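Local coordinates for protein aminotransferase TlmJ (Streptoalloteichus hindustanus, PDB 5UID) that probably transfers amino groups with the help of pyridoxal 5'-phosphate, as a member of the DegT/DnrJ/EryC1 aminotransferase family, at residues 275-286 / 372-380; 324-334 / 348-359. All coordinates share one frame; numbering follows the deposited sequence.

Going along the chain from the N terminus, the end of the long helix 249-280 and the turns after it come first, then the run 324-334, then helix 346-354 with strand 355-358, and last helix 366-383. Interaction 2 closes a short loop, with 13 residues between its segments; interaction 1 closes a longer one of 85 and encloses interaction 2 within it, so the two nest and do not cross. They meet directly: Tyr276 OH lies 2.8 Å from Pro359 O, a probable hydrogen bond, and Val372 packs on both Val324 and Pro359. Together they tie helices 249-280 and 366-383 to the small antiparallel sheet of strands 303-306 and 355-358.

Interaction 1 (275-286 / 372-380); sequences RYDQGLSTVDGL and VIGEVRAGL
Ile373 is a knob in a hole made by Arg275, Tyr276, Gly279 and Leu280, where helix 249-280 ends against helix 366-383; the short helical segments cross at -30°, running roughly the same way. Each carbon beyond its CB has its own neighbour. Ile373 CD1 lies over the centre of the Arg275 guanidinium, 3.7 Å from Arg275 CZ, while that arginine's charge is met by Glu370. Ile373 CG1 comes to the edge of the Tyr276 ring, 3.5 Å from Tyr276 CD1, and the tyrosine hydroxyl is bonded to Pro359 O. CG2, anti to the backbone N, turns toward Gly279, where any side chain would collide with it.

Farther along, Leu280 CD2 lies against Val376 CG1, which also receives Leu286 CD2, each at 3.7 Å; branched apolar chains suit this buried seam. Beyond the helix end, two beta turns bring Val283 and Gly285 over Leu380, whose CD2 is 3.3 Å from Asp284 O. The positive phi of Gly285 (86°) is one that a side chain would resist. Arg377 bends at chi3 (62°), with Val283 CG2 over one face of its guanidinium, so that NH2 gives a hydrogen bond of 2.7 Å to Gly279 O, which lies in the guanidinium plane.

Interaction 2 (324-334 / 348-359); sequences VYTTFRYAPLH and AERAAEETLCLP. With SO4 (sulfate ion), chain E.
Thr327 and Cys357 pair their backbones as an antiparallel hydrogen-bonded bridge: Cys357 N reaches Thr327 O at 2.9 Å, nearly along the C=O axis, whereas the return bond from Thr327 N is weak. Cys357, small and only weakly polar, suits this buried place, its CB lying 3.3 Å from Thr327 O. Beside the bridge, Thr326 sets its OG1 against the methyls of Leu356.

Phe328 CG is anti to the backbone N (chi1 171°), which carries the ring to the end of helix 346-354; its CZ lies 3.6 Å from Ala352 CA and its CE1 nears Thr355 CB. Small alanines let the chains come close, and Ala352 CB also meets the Pro332 ring. At the far end His334 NE2 gives a hydrogen bond of 3.1 Å to the anti lone pair of Glu349 OE2, ring and carboxylate only 13° from coplanar; Ser84 holds ND1 and Leu345 N also binds OE2.

On the other side of the run, Arg329 NH1 and NH2 bind a sulfate, probably from the crystallisation liquor, which Tyr325 OH and Thr327 OG1 also reach. NH2 further bonds Phe328 O at 3.2 Å. A leucine in place of Arg329 would probably leave the anion without its positive partner and Phe328 O without this donor. Trp234 of the second subunit packs on Thr327 and Arg329. After a cis peptide, Tyr330 OH bonds O3 of the modified residue at position 187, so this run joins the small sheet to the pyridoxal-phosphate site of a DegT/DnrJ/EryC1-family aminotransferase at its dimer interface.

Interaction 1 (275-286 / 372-380)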
# COMPACT_ATOMS: atom_id res chain seq x y z
N ARG A 275 -4.84 -36.05 5.19
CA ARG A 275 -4.53 -36.67 6.48
C ARG A 275 -5.52 -36.23 7.54
O ARG A 275 -5.94 -37.03 8.38
CB ARG A 275 -3.10 -36.32 6.89
CG ARG A 275 -2.72 -36.81 8.28
CD ARG A 275 -2.73 -38.33 8.37
NE ARG A 275 -2.59 -38.80 9.74
CZ ARG A 275 -3.58 -39.31 10.47
NH1 ARG A 275 -4.79 -39.43 9.94
NH2 ARG A 275 -3.36 -39.71 11.72
N TYR A 276 -5.92 -34.95 7.52
CA TYR A 276 -6.98 -34.49 8.41
C TYR A 276 -8.27 -35.26 8.17
O TYR A 276 -8.93 -35.71 9.11
CB TYR A 276 -7.23 -32.99 8.20
CG TYR A 276 -6.26 -32.06 8.90
CD1 TYR A 276 -5.40 -32.53 9.89
CD2 TYR A 276 -6.21 -30.71 8.57
CE1 TYR A 276 -4.52 -31.67 10.53
CE2 TYR A 276 -5.33 -29.85 9.20
CZ TYR A 276 -4.49 -30.33 10.18
OH TYR A 276 -3.61 -29.47 10.80
N ASP A 277 -8.66 -35.42 6.89
CA ASP A 277 -9.85 -36.19 6.57
C ASP A 277 -9.76 -37.61 7.13
O ASP A 277 -10.74 -38.14 7.66
CB ASP A 277 -10.06 -36.24 5.05
CG ASP A 277 -10.42 -34.88 4.47
OD1 ASP A 277 -10.89 -34.00 5.22
OD2 ASP A 277 -10.25 -34.71 3.24
N GLN A 278 -8.59 -38.24 7.02
CA GLN A 278 -8.44 -39.61 7.49
C GLN A 278 -8.61 -39.69 9.01
O GLN A 278 -9.27 -40.61 9.51
CB GLN A 278 -7.08 -40.16 7.07
CG GLN A 278 -6.84 -41.61 7.48
CD GLN A 278 -5.44 -42.08 7.15
OE1 GLN A 278 -4.49 -41.30 7.16
NE2 GLN A 278 -5.31 -43.37 6.85
N GLY A 279 -8.02 -38.76 9.75
CA GLY A 279 -8.03 -38.84 11.20
C GLY A 279 -9.26 -38.30 11.89
O GLY A 279 -9.45 -38.57 13.08
N LEU A 280 -10.11 -37.55 11.18
CA LEU A 280 -11.25 -36.89 11.80
C LEU A 280 -12.60 -37.23 11.18
O LEU A 280 -13.62 -36.68 11.62
CB LEU A 280 -11.06 -35.36 11.75
CG LEU A 280 -9.81 -34.78 12.40
CD1 LEU A 280 -9.78 -33.27 12.22
CD2 LEU A 280 -9.73 -35.15 13.87
N SER A 281 -12.65 -38.12 10.18
CA SER A 281 -13.90 -38.38 9.48
C SER A 281 -14.91 -39.09 10.38
O SER A 281 -16.05 -38.65 10.52
CB SER A 281 -13.64 -39.19 8.21
OG SER A 281 -12.96 -38.41 7.25
N THR A 282 -14.50 -40.20 10.99
CA THR A 282 -15.39 -41.00 11.82
C THR A 282 -15.53 -40.47 13.24
O THR A 282 -15.87 -41.25 14.14
CB THR A 282 -14.92 -42.46 11.84
N VAL A 283 -15.28 -39.19 13.46
CA VAL A 283 -15.37 -38.59 14.79
C VAL A 283 -16.76 -38.00 14.97
O VAL A 283 -17.13 -37.05 14.28
CB VAL A 283 -14.28 -37.53 15.00
CG1 VAL A 283 -14.50 -36.80 16.32
CG2 VAL A 283 -12.90 -38.17 14.97
N ASP A 284 -17.52 -38.56 15.91
CA ASP A 284 -18.86 -38.06 16.17
C ASP A 284 -18.80 -36.67 16.80
O ASP A 284 -17.94 -36.39 17.63
CB ASP A 284 -19.62 -39.02 17.09
CG ASP A 284 -21.01 -38.54 17.42
OD1 ASP A 284 -21.89 -38.61 16.54
OD2 ASP A 284 -21.23 -38.07 18.56
N GLY A 285 -19.74 -35.81 16.40
CA GLY A 285 -19.75 -34.44 16.85
C GLY A 285 -18.90 -33.50 16.04
O GLY A 285 -18.80 -32.31 16.39
N LEU A 286 -18.28 -33.97 14.96
CA LEU A 286 -17.42 -33.16 14.12
C LEU A 286 -17.74 -33.43 12.66
O LEU A 286 -18.03 -34.57 12.28
CB LEU A 286 -15.94 -33.45 14.39
CG LEU A 286 -14.92 -32.47 13.80
CD1 LEU A 286 -15.08 -31.12 14.48
CD2 LEU A 286 -13.51 -33.00 13.97
N VAL A 372 -2.34 -31.76 15.82
CA VAL A 372 -3.66 -31.16 15.63
C VAL A 372 -4.75 -32.23 15.68
O VAL A 372 -5.75 -32.08 16.38
CB VAL A 372 -3.70 -30.36 14.31
CG1 VAL A 372 -5.12 -29.94 13.99
CG2 VAL A 372 -2.79 -29.15 14.40
N ILE A 373 -4.56 -33.32 14.93
CA ILE A 373 -5.55 -34.39 14.90
C ILE A 373 -5.75 -34.97 16.30
O ILE A 373 -6.89 -35.21 16.73
CB ILE A 373 -5.14 -35.48 13.89
CG1 ILE A 373 -5.09 -34.91 12.48
CG2 ILE A 373 -6.10 -36.66 13.96
CD1 ILE A 373 -4.57 -35.89 11.45
N GLY A 374 -4.66 -35.19 17.03
CA GLY A 374 -4.77 -35.75 18.36
C GLY A 374 -5.49 -34.83 19.33
O GLY A 374 -6.34 -35.28 20.10
N GLU A 375 -5.15 -33.54 19.31
CA GLU A 375 -5.81 -32.60 20.20
C GLU A 375 -7.28 -32.40 19.84
O GLU A 375 -8.12 -32.23 20.73
CB GLU A 375 -5.08 -31.26 20.19
CG GLU A 375 -3.71 -31.30 20.83
CD GLU A 375 -3.77 -31.61 22.31
OE1 GLU A 375 -4.83 -31.35 22.93
OE2 GLU A 375 -2.77 -32.12 22.86
N VAL A 376 -7.61 -32.44 18.54
CA VAL A 376 -9.00 -32.30 18.13
C VAL A 376 -9.82 -33.50 18.61
O VAL A 376 -10.91 -33.34 19.18
CB VAL A 376 -9.10 -32.12 16.61
CG1 VAL A 376 -10.54 -32.29 16.14
CG2 VAL A 376 -8.59 -30.74 16.21
N ARG A 377 -9.29 -34.71 18.41
CA ARG A 377 -10.01 -35.91 18.85
C ARG A 377 -10.15 -35.94 20.36
O ARG A 377 -11.21 -36.29 20.89
CB ARG A 377 -9.30 -37.16 18.34
CG ARG A 377 -9.31 -37.32 16.83
CD ARG A 377 -8.65 -38.63 16.41
NE ARG A 377 -9.36 -39.79 16.94
CZ ARG A 377 -10.19 -40.55 16.23
NH1 ARG A 377 -10.80 -41.57 16.81
NH2 ARG A 377 -10.41 -40.28 14.95
N ALA A 378 -9.08 -35.58 21.09
CA ALA A 378 -9.15 -35.57 22.54
C ALA A 378 -10.06 -34.46 23.05
O ALA A 378 -10.82 -34.66 24.01
CB ALA A 378 -7.75 -35.42 23.14
N GLY A 379 -10.01 -33.29 22.42
CA GLY A 379 -10.85 -32.19 22.85
C GLY A 379 -12.33 -32.48 22.70
O GLY A 379 -13.12 -32.21 23.60
N LEU A 380 -12.71 -33.06 21.56
CA LEU A 380 -14.12 -33.37 21.34
C LEU A 380 -14.58 -34.50 22.25
O LEU A 380 -15.75 -34.52 22.67
CB LEU A 380 -14.36 -33.73 19.88
CG LEU A 380 -15.79 -33.46 19.40
CD1 LEU A 380 -16.15 -32.00 19.60
CD2 LEU A 380 -15.93 -33.85 17.94

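Interaction 2 (324-334 / 348-359)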
# COMPACT_ATOMS: atom_id res chain seq x y z
N VAL A 324 -2.19 -25.21 20.05
CA VAL A 324 -2.76 -25.32 18.71
C VAL A 324 -3.64 -24.10 18.50
O VAL A 324 -4.74 -24.01 19.04
CB VAL A 324 -3.55 -26.62 18.52
CG1 VAL A 324 -4.26 -26.62 17.18
CG2 VAL A 324 -2.62 -27.83 18.64
N TYR A 325 -3.17 -23.15 17.69
CA TYR A 325 -3.95 -21.96 17.42
C TYR A 325 -5.08 -22.29 16.44
O TYR A 325 -4.90 -23.05 15.49
CB TYR A 325 -3.07 -20.85 16.86
CG TYR A 325 -3.72 -19.49 16.90
CD1 TYR A 325 -3.79 -18.77 18.09
CD2 TYR A 325 -4.27 -18.93 15.76
CE1 TYR A 325 -4.38 -17.53 18.13
CE2 TYR A 325 -4.86 -17.68 15.79
CZ TYR A 325 -4.92 -16.98 16.98
OH TYR A 325 -5.51 -15.74 17.01
N THR A 326 -6.26 -21.72 16.71
CA THR A 326 -7.41 -21.84 15.83
C THR A 326 -8.08 -20.47 15.75
O THR A 326 -7.83 -19.59 16.58
CB THR A 326 -8.45 -22.87 16.31
OG1 THR A 326 -8.88 -22.56 17.64
CG2 THR A 326 -7.89 -24.28 16.25
N THR A 327 -8.92 -20.29 14.74
CA THR A 327 -9.64 -19.04 14.56
C THR A 327 -10.85 -19.31 13.67
O THR A 327 -11.08 -20.43 13.22
CB THR A 327 -8.75 -17.95 13.96
OG1 THR A 327 -9.45 -16.71 13.94
CG2 THR A 327 -8.35 -18.31 12.53
N PHE A 328 -11.63 -18.25 13.42
CA PHE A 328 -12.74 -18.32 12.48
C PHE A 328 -12.63 -17.19 11.46
O PHE A 328 -12.38 -16.04 11.83
CB PHE A 328 -14.09 -18.22 13.20
CG PHE A 328 -15.26 -18.08 12.25
CD1 PHE A 328 -15.73 -19.17 11.55
CD2 PHE A 328 -15.86 -16.84 12.07
CE1 PHE A 328 -16.80 -19.03 10.67
CE2 PHE A 328 -16.92 -16.70 11.19
CZ PHE A 328 -17.39 -17.80 10.49
N ARG A 329 -12.80 -17.54 10.19
CA ARG A 329 -12.96 -16.60 9.10
C ARG A 329 -14.18 -17.03 8.30
O ARG A 329 -14.43 -18.23 8.14
CB ARG A 329 -11.73 -16.57 8.18
CG ARG A 329 -10.43 -16.19 8.87
CD ARG A 329 -10.39 -14.71 9.20
NE ARG A 329 -9.06 -14.30 9.64
CZ ARG A 329 -8.64 -14.36 10.90
NH1 ARG A 329 -7.42 -13.97 11.22
NH2 ARG A 329 -9.46 -14.82 11.85
N TYR A 330 -14.96 -16.07 7.81
CA TYR A 330 -14.79 -14.65 8.10
C TYR A 330 -15.97 -14.20 8.94
O TYR A 330 -17.10 -14.61 8.68
CB TYR A 330 -14.70 -13.82 6.81
CG TYR A 330 -13.54 -14.21 5.92
CD1 TYR A 330 -13.65 -15.26 5.02
CD2 TYR A 330 -12.33 -13.53 5.99
CE1 TYR A 330 -12.58 -15.62 4.21
CE2 TYR A 330 -11.26 -13.88 5.18
CZ TYR A 330 -11.39 -14.93 4.30
OH TYR A 330 -10.33 -15.28 3.50
N ALA A 331 -15.71 -13.36 9.93
CA ALA A 331 -16.77 -12.90 10.83
C ALA A 331 -17.94 -12.36 10.01
O ALA A 331 -17.73 -11.63 9.03
CB ALA A 331 -16.24 -11.83 11.78
N PRO A 332 -19.18 -12.71 10.36
CA PRO A 332 -20.33 -12.30 9.54
C PRO A 332 -20.51 -10.79 9.56
O PRO A 332 -20.80 -10.20 10.60
CB PRO A 332 -21.50 -13.03 10.19
CG PRO A 332 -21.07 -13.28 11.60
CD PRO A 332 -19.58 -13.48 11.55
N LEU A 333 -20.33 -10.17 8.40
CA LEU A 333 -20.39 -8.72 8.31
C LEU A 333 -21.80 -8.17 8.47
O LEU A 333 -21.95 -7.00 8.84
CB LEU A 333 -19.79 -8.26 6.98
CG LEU A 333 -18.29 -8.53 6.81
CD1 LEU A 333 -17.82 -8.10 5.43
CD2 LEU A 333 -17.51 -7.81 7.90
N HIS A 334 -22.82 -8.98 8.21
CA HIS A 334 -24.19 -8.50 8.38
C HIS A 334 -24.54 -8.28 9.85
O HIS A 334 -25.62 -7.74 10.13
CB HIS A 334 -25.18 -9.47 7.74
CG HIS A 334 -25.53 -10.65 8.59
ND1 HIS A 334 -24.69 -11.73 8.74
CD2 HIS A 334 -26.63 -10.92 9.33
CE1 HIS A 334 -25.26 -12.62 9.54
NE2 HIS A 334 -26.44 -12.15 9.91
N ALA A 348 -25.24 -17.86 7.48
CA ALA A 348 -24.02 -17.22 7.96
C ALA A 348 -23.98 -17.16 9.48
O ALA A 348 -22.92 -17.31 10.09
CB ALA A 348 -23.88 -15.83 7.35
N GLU A 349 -25.14 -16.93 10.11
CA GLU A 349 -25.20 -16.88 11.57
C GLU A 349 -24.84 -18.23 12.17
O GLU A 349 -24.05 -18.31 13.12
CB GLU A 349 -26.59 -16.43 12.02
CG GLU A 349 -26.92 -14.99 11.66
CD GLU A 349 -28.39 -14.65 11.84
OE1 GLU A 349 -29.11 -15.44 12.47
OE2 GLU A 349 -28.82 -13.58 11.34
N ARG A 350 -25.42 -19.31 11.64
CA ARG A 350 -25.09 -20.64 12.12
C ARG A 350 -23.62 -20.98 11.87
O ARG A 350 -22.96 -21.56 12.73
CB ARG A 350 -26.00 -21.68 11.44
CG ARG A 350 -25.63 -23.12 11.74
CD ARG A 350 -26.49 -24.08 10.95
NE ARG A 350 -26.09 -25.47 11.16
CZ ARG A 350 -26.64 -26.51 10.54
NH1 ARG A 350 -27.63 -26.32 9.68
NH2 ARG A 350 -26.21 -27.74 10.79
N ALA A 351 -23.10 -20.61 10.70
CA ALA A 351 -21.71 -20.89 10.38
C ALA A 351 -20.76 -20.17 11.33
O ALA A 351 -19.72 -20.72 11.72
CB ALA A 351 -21.41 -20.51 8.93
N ALA A 352 -21.11 -18.95 11.73
CA ALA A 352 -20.26 -18.19 12.64
C ALA A 352 -20.20 -18.80 14.04
O ALA A 352 -19.24 -18.55 14.77
CB ALA A 352 -20.74 -16.74 12.73
N GLU A 353 -21.21 -19.58 14.43
CA GLU A 353 -21.23 -20.18 15.75
C GLU A 353 -20.73 -21.62 15.77
O GLU A 353 -20.41 -22.13 16.85
CB GLU A 353 -22.65 -20.16 16.32
CG GLU A 353 -23.14 -18.78 16.73
CD GLU A 353 -24.56 -18.80 17.24
OE1 GLU A 353 -25.49 -18.96 16.42
OE2 GLU A 353 -24.76 -18.68 18.47
N GLU A 354 -20.63 -22.28 14.62
CA GLU A 354 -20.33 -23.70 14.57
C GLU A 354 -19.02 -24.05 13.88
O GLU A 354 -18.60 -25.21 13.95
CB GLU A 354 -21.47 -24.46 13.87
CG GLU A 354 -22.81 -24.37 14.59
CD GLU A 354 -23.90 -25.16 13.89
OE1 GLU A 354 -23.66 -25.64 12.77
OE2 GLU A 354 -25.00 -25.29 14.47
N THR A 355 -18.36 -23.09 13.24
CA THR A 355 -17.20 -23.38 12.42
C THR A 355 -15.92 -22.99 13.16
O THR A 355 -15.87 -21.97 13.85
CB THR A 355 -17.27 -22.63 11.09
OG1 THR A 355 -18.58 -22.79 10.53
CG2 THR A 355 -16.25 -23.19 10.11
N LEU A 356 -14.89 -23.82 13.01
CA LEU A 356 -13.57 -23.55 13.54
C LEU A 356 -12.55 -23.95 12.48
O LEU A 356 -12.65 -25.03 11.90
CB LEU A 356 -13.31 -24.31 14.84
CG LEU A 356 -12.06 -23.91 15.62
CD1 LEU A 356 -12.21 -22.50 16.16
CD2 LEU A 356 -11.77 -24.90 16.75
N CYS A 357 -11.57 -23.07 12.24
CA CYS A 357 -10.55 -23.30 11.23
C CYS A 357 -9.28 -23.83 11.90
O CYS A 357 -8.76 -23.21 12.83
CB CYS A 357 -10.25 -22.01 10.47
SG CYS A 357 -11.70 -21.30 9.65
N LEU A 358 -8.79 -24.96 11.41
CA LEU A 358 -7.61 -25.63 11.93
C LEU A 358 -6.37 -25.22 11.16
O LEU A 358 -6.46 -24.80 10.00
CB LEU A 358 -7.79 -27.15 11.86
CG LEU A 358 -9.04 -27.74 12.51
CD1 LEU A 358 -8.99 -29.26 12.43
CD2 LEU A 358 -9.19 -27.28 13.95
N PRO A 359 -5.19 -25.33 11.77
CA PRO A 359 -3.95 -24.97 11.07
C PRO A 359 -3.81 -25.70 9.74
O PRO A 359 -3.95 -26.93 9.66
CB PRO A 359 -2.86 -25.40 12.05
CG PRO A 359 -3.50 -25.30 13.39
CD PRO A 359 -4.94 -25.70 13.18
S SO4 E . -7.35 -13.93 14.87
O1 SO4 E . -7.40 -15.30 15.37
O2 SO4 E . -8.62 -13.59 14.24
O3 SO4 E . -6.27 -13.81 13.89
O4 SO4 E . -7.10 -13.02 15.98